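Local coordinates for protein peptidoglycan D,D-transpeptidase FtsI (Yersinia pestis, PDB 6SYN) that probably cross-links peptidoglycan during cell division as a D,D-transpeptidase, a class B penicillin-binding protein whose active site is acylated by beta-lactam antibiotics, at residues Met120-Gly125 with Met220-Ser225; Asp142-Gly147 with His175-Ser180; Tyr325-Phe330 with Arg402-Pro407; Lys332-Gly337 with Thr369-Ala374; Val463-Asn468 with Met506-Asp511. One frame throughout, in Å; residues are numbered along the deposited sequence.

Interaction 1 of 5, residues Met120-Gly125 with Met220-Ser225; sequences MAHIIG and MANSPS
Met120 O accepts the N-H of Ile124 at 3.0 Å. One residue on, Ala121 sends its methyl toward the end of the opposing segment, placing CB 3.7 Å from Ser225 OG, a hydroxyl that is itself hydrogen-bonded to Gln118 O. His122 does most of the touching. Its CG stands anti to the carbonyl carbon (chi1 -71°), which brings the imidazole alongside residues 222-225. Asn222 lies over one face of the ring, its CB in CH-pi contact 4.2 Å from the centroid of the His122 ring. The amide stands nearly upright over that face, its plane turned 86° to the imidazole, with Asn222 ND2 3.3 Å from His122 CG. The hydrogen bond of ND2 goes to Asn241 OD1, and OD1 accepts weakly from Ala243 N. At the ring edge, His122 NE2 makes a weak hydrogen bond of 3.4 Å to Pro224 O, just past the cis peptide bond that precedes this proline. Strand 217-223 is an outermost strand of the five-stranded antiparallel sheet of the transpeptidase domain, so the helix, from the N-terminal family region, docks at the margin of that sheet. Ile123 crosses Met220 obliquely; its chain is extended at chi2 (-165°), and CD1 reaches Met220 CB at 3.7 Å. The same isoleucine lies against Met220 O, which accepts a hydrogen bond from Gln186 NE2 of helix 183-199.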
# COMPACT_ATOMS: atom_id res chain seq x y z
N MET A 120 -1.79 0.26 11.58
CA MET A 120 -3.08 0.31 10.84
C MET A 120 -3.41 1.76 10.44
O MET A 120 -4.43 1.95 9.76
CB MET A 120 -4.25 -0.20 11.68
CG MET A 120 -4.15 -1.65 12.16
SD MET A 120 -4.64 -2.93 10.96
CE MET A 120 -5.92 -2.11 10.01
N ALA A 121 -2.61 2.74 10.87
CA ALA A 121 -2.99 4.18 10.88
C ALA A 121 -3.68 4.56 9.56
O ALA A 121 -4.76 5.16 9.61
CB ALA A 121 -1.77 5.04 11.13
N HIS A 122 -3.07 4.21 8.43
CA HIS A 122 -3.53 4.62 7.08
C HIS A 122 -4.90 3.99 6.76
O HIS A 122 -5.75 4.71 6.20
CB HIS A 122 -2.45 4.32 6.04
CG HIS A 122 -1.26 5.22 6.17
ND1 HIS A 122 -1.30 6.54 5.77
CD2 HIS A 122 -0.03 5.00 6.67
CE1 HIS A 122 -0.13 7.10 6.00
NE2 HIS A 122 0.67 6.18 6.56
N ILE A 123 -5.11 2.72 7.13
CA ILE A 123 -6.38 1.96 6.89
C ILE A 123 -7.51 2.57 7.74
O ILE A 123 -8.58 2.84 7.19
CB ILE A 123 -6.20 0.47 7.23
CG1 ILE A 123 -5.08 -0.17 6.42
CG2 ILE A 123 -7.53 -0.27 7.07
CD1 ILE A 123 -5.07 -1.69 6.43
N ILE A 124 -7.28 2.70 9.04
CA ILE A 124 -8.29 3.12 10.05
C ILE A 124 -8.51 4.63 9.91
O ILE A 124 -9.67 5.05 9.74
CB ILE A 124 -7.84 2.76 11.48
CG1 ILE A 124 -7.46 1.28 11.61
CG2 ILE A 124 -8.90 3.16 12.49
CD1 ILE A 124 -8.62 0.31 11.44
N GLY A 125 -7.42 5.40 9.98
CA GLY A 125 -7.45 6.87 10.00
C GLY A 125 -7.69 7.39 11.40
O GLY A 125 -7.40 6.66 12.36
N MET A 220 -2.48 -3.84 4.24
CA MET A 220 -2.27 -2.61 3.44
C MET A 220 -1.51 -1.59 4.29
O MET A 220 -2.14 -0.90 5.11
CB MET A 220 -3.62 -2.03 3.00
CG MET A 220 -3.52 -0.90 2.00
SD MET A 220 -5.12 -0.09 1.77
CE MET A 220 -5.67 -0.86 0.26
N ALA A 221 -0.19 -1.50 4.09
CA ALA A 221 0.73 -0.67 4.91
C ALA A 221 1.49 0.32 4.03
O ALA A 221 1.68 0.05 2.83
CB ALA A 221 1.67 -1.56 5.68
N ASN A 222 1.90 1.44 4.63
CA ASN A 222 2.70 2.52 3.99
C ASN A 222 3.77 2.97 4.98
O ASN A 222 3.49 3.01 6.20
CB ASN A 222 1.84 3.71 3.58
CG ASN A 222 0.58 3.32 2.84
OD1 ASN A 222 0.64 3.00 1.65
ND2 ASN A 222 -0.55 3.33 3.52
N SER A 223 4.95 3.29 4.47
CA SER A 223 6.02 4.00 5.20
C SER A 223 6.43 5.20 4.36
O SER A 223 6.70 5.03 3.17
CB SER A 223 7.18 3.09 5.49
OG SER A 223 8.19 3.77 6.22
N PRO A 224 6.50 6.43 4.91
CA PRO A 224 6.27 6.68 6.34
C PRO A 224 4.81 6.64 6.81
O PRO A 224 3.92 6.84 6.00
CB PRO A 224 6.80 8.11 6.52
CG PRO A 224 6.50 8.76 5.19
CD PRO A 224 6.80 7.67 4.18
N SER A 225 4.61 6.38 8.10
CA SER A 225 3.27 6.39 8.75
C SER A 225 3.20 7.59 9.69
O SER A 225 3.96 8.56 9.47
CB SER A 225 2.99 5.10 9.45
OG SER A 225 1.58 4.93 9.63

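Interaction 2 of 5, residues Asp142-Gly147 with His175-Ser180; sequences DRWLTG and HNLVLS
One weak hydrogen bond across the contact grips Trp144 O, given by His175 N at 3.0 Å with an N-H...O angle of 126°. Trp144 belongs to the short helix 142-145. The other segment carries strand 177-178, which runs parallel to strand 19-20 in the mixed sheet of the N-terminal region, so the contact seats the helix against one strand of that sheet. The connection between the two segments is largely unmodelled (148-172). Trp144 is the main link. With CG anti to the backbone N (chi1 172°), its indole lies flat against the imidazole of His175, and the two rings form a face-to-face stack: the six-membered ring and the imidazole have centroids 4.0 Å apart and planes inclined by 20°. The CB of His175 sits over the five-membered ring in a CH-pi contact, offset toward the rim. A second weak hydrogen bond holds the indole, Trp144 NE1 at the ring edge pointing to Asn176 O at 3.3 Å. The side chain of Asn176 serves another partner, Met18 N. Alongside the aromatic pair the contact closes with leucines, Leu145 CD2 lying 4.2 Å from Leu177 CB.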
# COMPACT_ATOMS: atom_id res chain seq x y z
N ASP A 142 -18.04 6.64 8.66
CA ASP A 142 -18.23 7.54 9.83
C ASP A 142 -19.67 7.43 10.34
O ASP A 142 -19.84 7.27 11.56
CB ASP A 142 -17.90 9.01 9.53
CG ASP A 142 -17.94 9.89 10.76
OD1 ASP A 142 -17.25 9.57 11.75
OD2 ASP A 142 -18.68 10.90 10.75
N ARG A 143 -20.65 7.52 9.44
CA ARG A 143 -22.10 7.56 9.76
C ARG A 143 -22.49 6.23 10.43
O ARG A 143 -23.08 6.27 11.54
CB ARG A 143 -22.90 7.84 8.48
CG ARG A 143 -24.41 7.84 8.65
CD ARG A 143 -24.98 9.20 8.99
NE ARG A 143 -26.41 9.09 9.22
CZ ARG A 143 -26.98 8.63 10.34
NH1 ARG A 143 -26.24 8.24 11.36
NH2 ARG A 143 -28.30 8.57 10.42
N TRP A 144 -22.16 5.12 9.78
CA TRP A 144 -22.30 3.72 10.28
C TRP A 144 -21.81 3.62 11.73
O TRP A 144 -22.54 3.04 12.57
CB TRP A 144 -21.51 2.80 9.33
CG TRP A 144 -21.37 1.37 9.76
CD1 TRP A 144 -20.32 0.82 10.43
CD2 TRP A 144 -22.29 0.30 9.51
NE1 TRP A 144 -20.52 -0.52 10.63
CE2 TRP A 144 -21.72 -0.87 10.07
CE3 TRP A 144 -23.53 0.21 8.88
CZ2 TRP A 144 -22.36 -2.11 10.02
CZ3 TRP A 144 -24.16 -1.02 8.82
CH2 TRP A 144 -23.58 -2.16 9.39
N LEU A 145 -20.64 4.19 12.02
CA LEU A 145 -19.95 4.10 13.33
C LEU A 145 -20.60 5.02 14.37
O LEU A 145 -20.69 4.61 15.54
CB LEU A 145 -18.47 4.44 13.13
CG LEU A 145 -17.66 3.41 12.36
CD1 LEU A 145 -16.34 3.99 11.88
CD2 LEU A 145 -17.41 2.17 13.21
N THR A 146 -21.04 6.22 13.98
CA THR A 146 -21.58 7.27 14.90
C THR A 146 -23.03 6.93 15.29
O THR A 146 -23.76 6.37 14.44
CB THR A 146 -21.45 8.68 14.30
OG1 THR A 146 -22.01 9.61 15.23
CG2 THR A 146 -22.14 8.84 12.97
N GLY A 147 -23.41 7.26 16.52
CA GLY A 147 -24.78 7.10 17.06
C GLY A 147 -25.09 8.12 18.14
O GLY A 147 -25.44 9.26 17.75
N HIS A 175 -22.74 1.18 14.90
CA HIS A 175 -22.49 -0.22 14.48
C HIS A 175 -21.01 -0.57 14.64
O HIS A 175 -20.16 0.27 14.26
CB HIS A 175 -22.86 -0.42 13.00
CG HIS A 175 -24.31 -0.62 12.73
ND1 HIS A 175 -25.00 -1.75 13.15
CD2 HIS A 175 -25.19 0.12 12.02
CE1 HIS A 175 -26.25 -1.67 12.75
NE2 HIS A 175 -26.40 -0.53 12.05
N ASN A 176 -20.69 -1.77 15.12
CA ASN A 176 -19.31 -2.32 15.06
C ASN A 176 -18.97 -2.63 13.60
O ASN A 176 -19.91 -2.92 12.82
CB ASN A 176 -19.14 -3.56 15.94
CG ASN A 176 -19.37 -3.26 17.40
OD1 ASN A 176 -18.99 -2.19 17.88
ND2 ASN A 176 -20.01 -4.18 18.10
N LEU A 177 -17.69 -2.54 13.26
CA LEU A 177 -17.15 -2.80 11.90
C LEU A 177 -16.15 -3.96 11.99
O LEU A 177 -15.28 -3.91 12.87
CB LEU A 177 -16.50 -1.52 11.38
CG LEU A 177 -15.99 -1.55 9.94
CD1 LEU A 177 -17.06 -2.05 8.99
CD2 LEU A 177 -15.51 -0.17 9.51
N VAL A 178 -16.30 -4.98 11.15
CA VAL A 178 -15.34 -6.11 11.04
C VAL A 178 -14.58 -5.95 9.72
O VAL A 178 -15.20 -6.16 8.66
CB VAL A 178 -16.05 -7.47 11.16
CG1 VAL A 178 -15.09 -8.65 11.05
CG2 VAL A 178 -16.85 -7.57 12.45
N LEU A 179 -13.31 -5.54 9.77
CA LEU A 179 -12.47 -5.35 8.56
C LEU A 179 -12.04 -6.73 8.03
O LEU A 179 -12.11 -7.72 8.78
CB LEU A 179 -11.24 -4.49 8.88
CG LEU A 179 -11.51 -3.03 9.28
CD1 LEU A 179 -10.20 -2.28 9.41
CD2 LEU A 179 -12.42 -2.32 8.30
N SER A 180 -11.60 -6.76 6.77
CA SER A 180 -11.03 -7.94 6.08
C SER A 180 -9.56 -8.14 6.48
O SER A 180 -9.04 -9.25 6.27
CB SER A 180 -11.15 -7.77 4.59
OG SER A 180 -10.25 -6.78 4.14

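Interaction 3 of 5, residues Tyr325-Phe330 with Arg402-Pro407; sequences YSRFGF and RIFPEP
Ile403 and Phe328 meet at about a right angle, the isoleucine coming down on the phenyl face. CG1 of Ile403 takes the crowded position between its backbone N and carbonyl carbon (chi1 54°), and this drives CD1 over the centre of the ring, 3.5 Å from the Phe328 centroid in a CH-pi contact. The Phe404 side chain crosses Phe328 at about a right angle too, coming nearest through CD1, 4.2 Å from Phe328 CE1. Next to the phenylalanine, Arg327 bends at chi3 (108°) so that its guanidinium edge faces the loop. Arg327 NE gives a nearly straight hydrogen bond to a lone pair of Ile403 O, 3.0 Å away and close to the guanidinium plane. Within the loop, Arg402 NH1 donates to Phe404 O at 3.1 Å. Helix 319-327 is closed by a Schellman motif at Gly329, and this end meets the loop of Ile403 and Phe404 that leads into helix 406-416. Phe328 is buried further by Met257 and Met260 of helix 255-264, whose first residue, Lys255, lines the ligand pocket. The in-plane bond to a carbonyl lone pair would be expected to stabilise the Arg327 cation, whose ion pair with Asp323 is long and weak.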
# COMPACT_ATOMS: atom_id res chain seq x y z
N TYR A 325 -4.69 -5.71 -19.99
CA TYR A 325 -4.42 -4.89 -18.78
C TYR A 325 -5.75 -4.43 -18.18
O TYR A 325 -5.89 -4.45 -16.94
CB TYR A 325 -3.54 -3.68 -19.09
CG TYR A 325 -2.11 -3.95 -19.50
CD1 TYR A 325 -1.67 -5.22 -19.83
CD2 TYR A 325 -1.22 -2.91 -19.63
CE1 TYR A 325 -0.36 -5.45 -20.24
CE2 TYR A 325 0.09 -3.11 -20.03
CZ TYR A 325 0.52 -4.39 -20.34
OH TYR A 325 1.81 -4.57 -20.75
N SER A 326 -6.69 -4.03 -19.05
CA SER A 326 -8.11 -3.71 -18.71
C SER A 326 -8.76 -4.93 -18.05
O SER A 326 -9.28 -4.78 -16.94
CB SER A 326 -8.90 -3.28 -19.92
OG SER A 326 -8.70 -1.90 -20.20
N ARG A 327 -8.72 -6.08 -18.73
CA ARG A 327 -9.29 -7.36 -18.22
C ARG A 327 -8.75 -7.64 -16.81
O ARG A 327 -9.54 -8.15 -15.98
CB ARG A 327 -8.95 -8.53 -19.17
CG ARG A 327 -9.91 -8.66 -20.35
CD ARG A 327 -9.58 -9.84 -21.24
NE ARG A 327 -10.56 -10.92 -21.11
CZ ARG A 327 -11.80 -10.90 -21.61
NH1 ARG A 327 -12.61 -11.93 -21.42
NH2 ARG A 327 -12.23 -9.84 -22.29
N PHE A 328 -7.49 -7.31 -16.53
CA PHE A 328 -6.82 -7.55 -15.23
C PHE A 328 -7.12 -6.41 -14.25
O PHE A 328 -6.81 -6.56 -13.05
CB PHE A 328 -5.31 -7.77 -15.42
CG PHE A 328 -4.94 -9.22 -15.59
CD1 PHE A 328 -4.90 -9.81 -16.84
CD2 PHE A 328 -4.66 -10.01 -14.48
CE1 PHE A 328 -4.56 -11.15 -16.99
CE2 PHE A 328 -4.33 -11.35 -14.63
CZ PHE A 328 -4.28 -11.92 -15.89
N GLY A 329 -7.71 -5.32 -14.74
CA GLY A 329 -8.34 -4.27 -13.90
C GLY A 329 -7.55 -2.97 -13.85
O GLY A 329 -7.90 -2.13 -13.02
N PHE A 330 -6.53 -2.80 -14.69
CA PHE A 330 -5.88 -1.47 -14.90
C PHE A 330 -6.94 -0.53 -15.51
O PHE A 330 -7.78 -1.00 -16.31
CB PHE A 330 -4.60 -1.59 -15.72
CG PHE A 330 -3.36 -2.02 -14.96
CD1 PHE A 330 -3.35 -2.12 -13.58
CD2 PHE A 330 -2.18 -2.30 -15.64
CE1 PHE A 330 -2.20 -2.50 -12.90
CE2 PHE A 330 -1.03 -2.67 -14.96
CZ PHE A 330 -1.04 -2.77 -13.59
N ARG A 402 -14.12 -14.84 -15.07
CA ARG A 402 -13.00 -15.47 -15.83
C ARG A 402 -12.56 -14.48 -16.92
O ARG A 402 -13.43 -14.02 -17.68
CB ARG A 402 -13.46 -16.81 -16.40
CG ARG A 402 -12.60 -17.36 -17.53
CD ARG A 402 -11.42 -18.18 -17.05
NE ARG A 402 -11.79 -19.17 -16.05
CZ ARG A 402 -10.93 -19.83 -15.29
NH1 ARG A 402 -9.63 -19.62 -15.42
NH2 ARG A 402 -11.37 -20.70 -14.39
N ILE A 403 -11.27 -14.16 -16.98
CA ILE A 403 -10.71 -13.22 -18.00
C ILE A 403 -9.66 -13.95 -18.86
O ILE A 403 -9.55 -13.57 -20.05
CB ILE A 403 -10.14 -11.95 -17.34
CG1 ILE A 403 -9.12 -12.27 -16.25
CG2 ILE A 403 -11.28 -11.10 -16.80
CD1 ILE A 403 -7.98 -11.29 -16.19
N PHE A 404 -8.94 -14.92 -18.31
CA PHE A 404 -8.04 -15.83 -19.07
C PHE A 404 -8.31 -17.28 -18.68
O PHE A 404 -8.59 -17.56 -17.51
CB PHE A 404 -6.57 -15.46 -18.86
CG PHE A 404 -6.01 -14.57 -19.93
CD1 PHE A 404 -6.42 -13.25 -20.06
CD2 PHE A 404 -5.07 -15.05 -20.84
CE1 PHE A 404 -5.91 -12.44 -21.05
CE2 PHE A 404 -4.55 -14.23 -21.83
CZ PHE A 404 -4.97 -12.92 -21.94
N PRO A 405 -8.20 -18.23 -19.63
CA PRO A 405 -8.36 -19.66 -19.34
C PRO A 405 -7.28 -20.18 -18.37
O PRO A 405 -6.12 -19.83 -18.54
CB PRO A 405 -8.21 -20.35 -20.71
CG PRO A 405 -8.38 -19.24 -21.73
CD PRO A 405 -7.89 -17.98 -21.05
N GLU A 406 -7.68 -21.01 -17.40
CA GLU A 406 -6.85 -21.42 -16.23
C GLU A 406 -5.48 -21.96 -16.67
O GLU A 406 -4.47 -21.55 -16.11
CB GLU A 406 -7.60 -22.44 -15.38
CG GLU A 406 -6.73 -23.14 -14.35
CD GLU A 406 -7.47 -24.13 -13.48
OE1 GLU A 406 -7.26 -24.11 -12.24
OE2 GLU A 406 -8.25 -24.94 -14.03
N PRO A 407 -5.38 -22.88 -17.66
CA PRO A 407 -4.11 -23.54 -17.97
C PRO A 407 -3.10 -22.59 -18.64
O PRO A 407 -1.90 -22.79 -18.48
CB PRO A 407 -4.48 -24.70 -18.91
CG PRO A 407 -6.00 -24.74 -18.93
CD PRO A 407 -6.47 -23.35 -18.55

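Interaction 4 of 5, residues Lys332-Gly337 with Thr369-Ala374; sequences KATNLG and TPLQLA
Gln372 and Lys332 share the direct polar link: NE2 of the glutamine donates to Lys332 O at 2.8 Å, approaching from above the carbonyl plane. Beside it Thr334 turns CG2 toward the helix, its methyl meeting Gln372 CG at 3.5 Å with the two side chains crossing at about a right angle. Further along, Leu336 and Leu371 reach for each other tip to tip, CD1 of Leu336 lying 3.4 Å from CD2 of Leu371. A water joins the two hydroxyls, donating to Thr334 OG1 at 2.8 Å and lying 3.2 Å from Thr369 OG1. Behind this shell stands a capping box at the start of helix 370-381. Thr369 is the N-cap; its OG1 accepts from Gln372 N at 3.0 Å, while Thr369 N donates in return to a lone pair of Gln372 OE1 at 3.1 Å. Outside the segments, Glu341 OE1 ties to both Thr334 OG1 and Leu336 N, fixing the loop. The helix itself rests on strands 204-211 and 471-478 of the transpeptidase sheet through Pro370 and Ala374. Both ends of the buried Gln372 amide are therefore spoken for: the oxygen closes the capping box, the nitrogen reaches Lys332 O and, weakly, Ser343 O. That division sets the rotation of the amide, and the bond accepted at OE1 would be expected to polarise it and sharpen NE2 as a donor.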
# COMPACT_ATOMS: atom_id res chain seq x y z
N LYS A 332 -9.40 0.87 -13.86
CA LYS A 332 -10.72 0.53 -13.28
C LYS A 332 -10.70 0.80 -11.77
O LYS A 332 -9.71 0.43 -11.12
CB LYS A 332 -11.05 -0.94 -13.54
CG LYS A 332 -11.46 -1.27 -14.97
CD LYS A 332 -11.67 -2.76 -15.15
CE LYS A 332 -11.95 -3.15 -16.59
NZ LYS A 332 -12.13 -4.62 -16.72
N ALA A 333 -11.78 1.39 -11.26
CA ALA A 333 -11.95 1.69 -9.82
C ALA A 333 -11.81 0.39 -9.02
O ALA A 333 -12.17 -0.67 -9.54
CB ALA A 333 -13.28 2.37 -9.57
N THR A 334 -11.26 0.50 -7.81
CA THR A 334 -11.05 -0.62 -6.85
C THR A 334 -12.28 -0.69 -5.93
O THR A 334 -12.57 -1.79 -5.41
CB THR A 334 -9.66 -0.48 -6.22
OG1 THR A 334 -9.52 0.85 -5.71
CG2 THR A 334 -8.54 -0.73 -7.21
N ASN A 335 -13.01 0.42 -5.80
CA ASN A 335 -14.38 0.54 -5.22
C ASN A 335 -14.41 0.18 -3.72
O ASN A 335 -15.39 -0.47 -3.30
CB ASN A 335 -15.40 -0.33 -5.97
CG ASN A 335 -15.60 0.06 -7.42
OD1 ASN A 335 -15.63 -0.80 -8.29
ND2 ASN A 335 -15.75 1.35 -7.68
N LEU A 336 -13.41 0.60 -2.94
CA LEU A 336 -13.34 0.27 -1.49
C LEU A 336 -14.00 1.36 -0.64
O LEU A 336 -14.16 1.12 0.57
CB LEU A 336 -11.88 0.06 -1.07
CG LEU A 336 -11.28 -1.27 -1.52
CD1 LEU A 336 -9.85 -1.39 -1.03
CD2 LEU A 336 -12.12 -2.44 -1.03
N GLY A 337 -14.35 2.50 -1.24
CA GLY A 337 -15.08 3.60 -0.58
C GLY A 337 -14.18 4.49 0.25
O GLY A 337 -14.71 5.35 0.98
N THR A 369 -2.52 2.38 -9.06
CA THR A 369 -2.30 2.35 -7.59
C THR A 369 -1.62 1.03 -7.25
O THR A 369 -1.75 0.05 -7.99
CB THR A 369 -3.59 2.57 -6.79
OG1 THR A 369 -4.46 1.46 -7.00
CG2 THR A 369 -4.30 3.86 -7.16
N PRO A 370 -0.82 0.97 -6.17
CA PRO A 370 -0.35 -0.31 -5.62
C PRO A 370 -1.48 -1.33 -5.41
O PRO A 370 -1.28 -2.49 -5.74
CB PRO A 370 0.29 0.12 -4.30
CG PRO A 370 0.85 1.49 -4.62
CD PRO A 370 -0.22 2.13 -5.49
N LEU A 371 -2.63 -0.88 -4.92
CA LEU A 371 -3.83 -1.73 -4.71
C LEU A 371 -4.28 -2.32 -6.06
O LEU A 371 -4.65 -3.53 -6.08
CB LEU A 371 -4.96 -0.92 -4.06
CG LEU A 371 -6.26 -1.68 -3.84
CD1 LEU A 371 -6.03 -2.93 -2.99
CD2 LEU A 371 -7.33 -0.80 -3.21
N GLN A 372 -4.25 -1.53 -7.13
CA GLN A 372 -4.64 -1.97 -8.49
C GLN A 372 -3.71 -3.09 -8.94
O GLN A 372 -4.20 -4.08 -9.53
CB GLN A 372 -4.63 -0.80 -9.47
CG GLN A 372 -5.95 -0.04 -9.53
CD GLN A 372 -5.94 1.01 -10.61
OE1 GLN A 372 -4.96 1.73 -10.78
NE2 GLN A 372 -7.04 1.10 -11.35
N LEU A 373 -2.41 -2.95 -8.64
CA LEU A 373 -1.35 -3.93 -9.01
C LEU A 373 -1.53 -5.23 -8.21
O LEU A 373 -1.26 -6.30 -8.77
CB LEU A 373 0.02 -3.29 -8.75
CG LEU A 373 1.23 -4.11 -9.20
CD1 LEU A 373 1.17 -4.40 -10.70
CD2 LEU A 373 2.53 -3.39 -8.87
N ALA A 374 -1.96 -5.13 -6.95
CA ALA A 374 -2.21 -6.28 -6.06
C ALA A 374 -3.35 -7.12 -6.65
O ALA A 374 -3.24 -8.36 -6.63
CB ALA A 374 -2.54 -5.81 -4.66
O HOH W 1 -7.17 2.39 -5.67

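Interaction 5 of 5, residues Val463-Asn468 with Met506-Asp511; sequences VAPASN and MNIEPD
Ser467 holds the carboxylate of Asp511 with two donors, one to each oxygen. Ser467 N donates to the syn lone pair of Asp511 OD2 at 3.1 Å, with an N-H...O angle of 145°. Its hydroxyl, set anti to the carbonyl carbon beside that same N (chi1 -64°), donates to OD1, the distance from Ser467 OG to Asp511 OD1 being 2.6 Å, though the modelled place of OG is less certain. A water adds a longer route, donating both to Ser467 OG at 3.3 Å and to the backbone Asp511 O. The carboxylate thus sits against a type I beta turn from Pro465 to Asn468, closed by the bond from Asn468 N to Pro465 O at 3.2 Å. Arg435, on the neighbouring loop, lies against the aspartate side chain and may ease its negative charge. Pro465, entered through a cis peptide bond, turns its ring to the other segment and serves both parts of the contact: CB lies beside Asp511 OD2, and CG packs on Ile508 CG2 at 3.5 Å, the two side chains crossing obliquely. Ile508 N closes the Schellman motif that ends helix 492-505 by bonding to Leu503 O, and its side chain also lies on Leu503 and Phe471. The turn belongs to the connection between the antiparallel neighbours 455-464 and 471-478, so the contact ties the tail after the C-terminal helix to a beta hairpin of the central sheet, a pairing of sheet and terminal helix characteristic of the penicillin-binding transpeptidase fold.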
# COMPACT_ATOMS: atom_id res chain seq x y z
N VAL A 463 2.95 -14.07 -6.03
CA VAL A 463 1.86 -15.00 -5.62
C VAL A 463 2.54 -16.19 -4.93
O VAL A 463 3.70 -16.46 -5.27
CB VAL A 463 1.05 -15.37 -6.87
CG1 VAL A 463 1.07 -16.85 -7.19
CG2 VAL A 463 -0.37 -14.84 -6.78
N ALA A 464 1.87 -16.82 -3.97
CA ALA A 464 2.41 -17.99 -3.23
C ALA A 464 1.31 -18.69 -2.45
O ALA A 464 0.29 -18.08 -2.14
CB ALA A 464 3.52 -17.56 -2.30
N PRO A 465 1.45 -20.01 -2.18
CA PRO A 465 2.47 -20.85 -2.82
C PRO A 465 2.16 -21.03 -4.32
O PRO A 465 1.00 -20.97 -4.68
CB PRO A 465 2.37 -22.21 -2.11
CG PRO A 465 1.58 -21.92 -0.84
CD PRO A 465 0.67 -20.76 -1.19
N ALA A 466 3.18 -21.24 -5.15
CA ALA A 466 3.03 -21.26 -6.63
C ALA A 466 2.36 -22.56 -7.11
O ALA A 466 2.02 -22.62 -8.30
CB ALA A 466 4.37 -21.05 -7.28
N SER A 467 2.18 -23.55 -6.23
CA SER A 467 1.46 -24.82 -6.52
C SER A 467 -0.05 -24.56 -6.55
O SER A 467 -0.75 -25.19 -7.35
CB SER A 467 1.77 -25.87 -5.49
OG SER A 467 3.14 -26.22 -5.54
N ASN A 468 -0.48 -23.66 -5.67
CA ASN A 468 -1.89 -23.41 -5.28
C ASN A 468 -1.91 -22.06 -4.58
O ASN A 468 -1.96 -21.99 -3.36
CB ASN A 468 -2.41 -24.55 -4.40
CG ASN A 468 -3.92 -24.59 -4.25
OD1 ASN A 468 -4.64 -23.79 -4.85
ND2 ASN A 468 -4.40 -25.53 -3.47
N MET A 506 -0.33 -18.39 8.64
CA MET A 506 -1.58 -18.95 8.07
C MET A 506 -1.48 -20.47 7.91
O MET A 506 -2.40 -21.05 7.30
CB MET A 506 -1.85 -18.29 6.71
CG MET A 506 -2.06 -16.79 6.81
SD MET A 506 -3.35 -16.38 8.02
CE MET A 506 -4.80 -16.97 7.15
N ASN A 507 -0.42 -21.08 8.45
CA ASN A 507 -0.20 -22.55 8.56
C ASN A 507 -0.35 -23.22 7.19
O ASN A 507 -1.12 -24.20 7.11
CB ASN A 507 -1.17 -23.20 9.55
CG ASN A 507 -1.06 -22.66 10.96
OD1 ASN A 507 0.04 -22.44 11.47
ND2 ASN A 507 -2.19 -22.47 11.62
N ILE A 508 0.35 -22.74 6.16
CA ILE A 508 0.24 -23.29 4.77
C ILE A 508 1.26 -24.41 4.59
O ILE A 508 2.45 -24.18 4.84
CB ILE A 508 0.40 -22.19 3.70
CG1 ILE A 508 -0.57 -21.02 3.92
CG2 ILE A 508 0.26 -22.78 2.30
CD1 ILE A 508 -2.03 -21.40 3.85
N GLU A 509 0.79 -25.59 4.15
CA GLU A 509 1.63 -26.78 3.86
C GLU A 509 2.70 -26.37 2.85
O GLU A 509 2.38 -25.87 1.77
CB GLU A 509 0.77 -27.94 3.33
CG GLU A 509 1.37 -29.32 3.58
CD GLU A 509 1.08 -29.93 4.94
OE1 GLU A 509 -0.10 -29.94 5.36
OE2 GLU A 509 2.04 -30.42 5.59
N PRO A 510 4.00 -26.50 3.20
CA PRO A 510 5.10 -26.25 2.26
C PRO A 510 4.95 -26.95 0.90
O PRO A 510 4.16 -27.85 0.79
CB PRO A 510 6.32 -26.82 3.01
CG PRO A 510 5.98 -26.62 4.47
CD PRO A 510 4.49 -26.85 4.55
N ASP A 511 5.77 -26.54 -0.07
CA ASP A 511 5.50 -26.65 -1.53
C ASP A 511 6.62 -27.39 -2.27
O ASP A 511 6.35 -27.86 -3.39
CB ASP A 511 5.29 -25.26 -2.11
CG ASP A 511 4.09 -25.14 -3.04
OD1 ASP A 511 3.21 -26.02 -2.97
OD2 ASP A 511 4.05 -24.18 -3.83
O HOH W 2 5.13 -28.79 -5.25

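Along the chain, interaction 2 is nested within the loop closed by interaction 1, then interaction 4 within that closed by interaction 3, and interaction 5 follows. Interaction 1 itself joins the N-terminal region to the transpeptidase domain; it touches interaction 2, with centres 18 Å apart, where Ile124 CD1 meets Leu179 CD1 at 3.7 Å. Met220 CE and Leu371 CD2 link interaction 1 to interaction 4, 16 Å away between centres. Interactions 3 and 4 meet through Ser326 O and Lys332 NZ, and both involve helix 370-381. Interaction 5 stands apart, yet reaches the same five-stranded sheet as interaction 1. The first four contacts thus form a continuous path from the N-terminal module to helix 370-381 and the end of helix 319-327 in the transpeptidase domain.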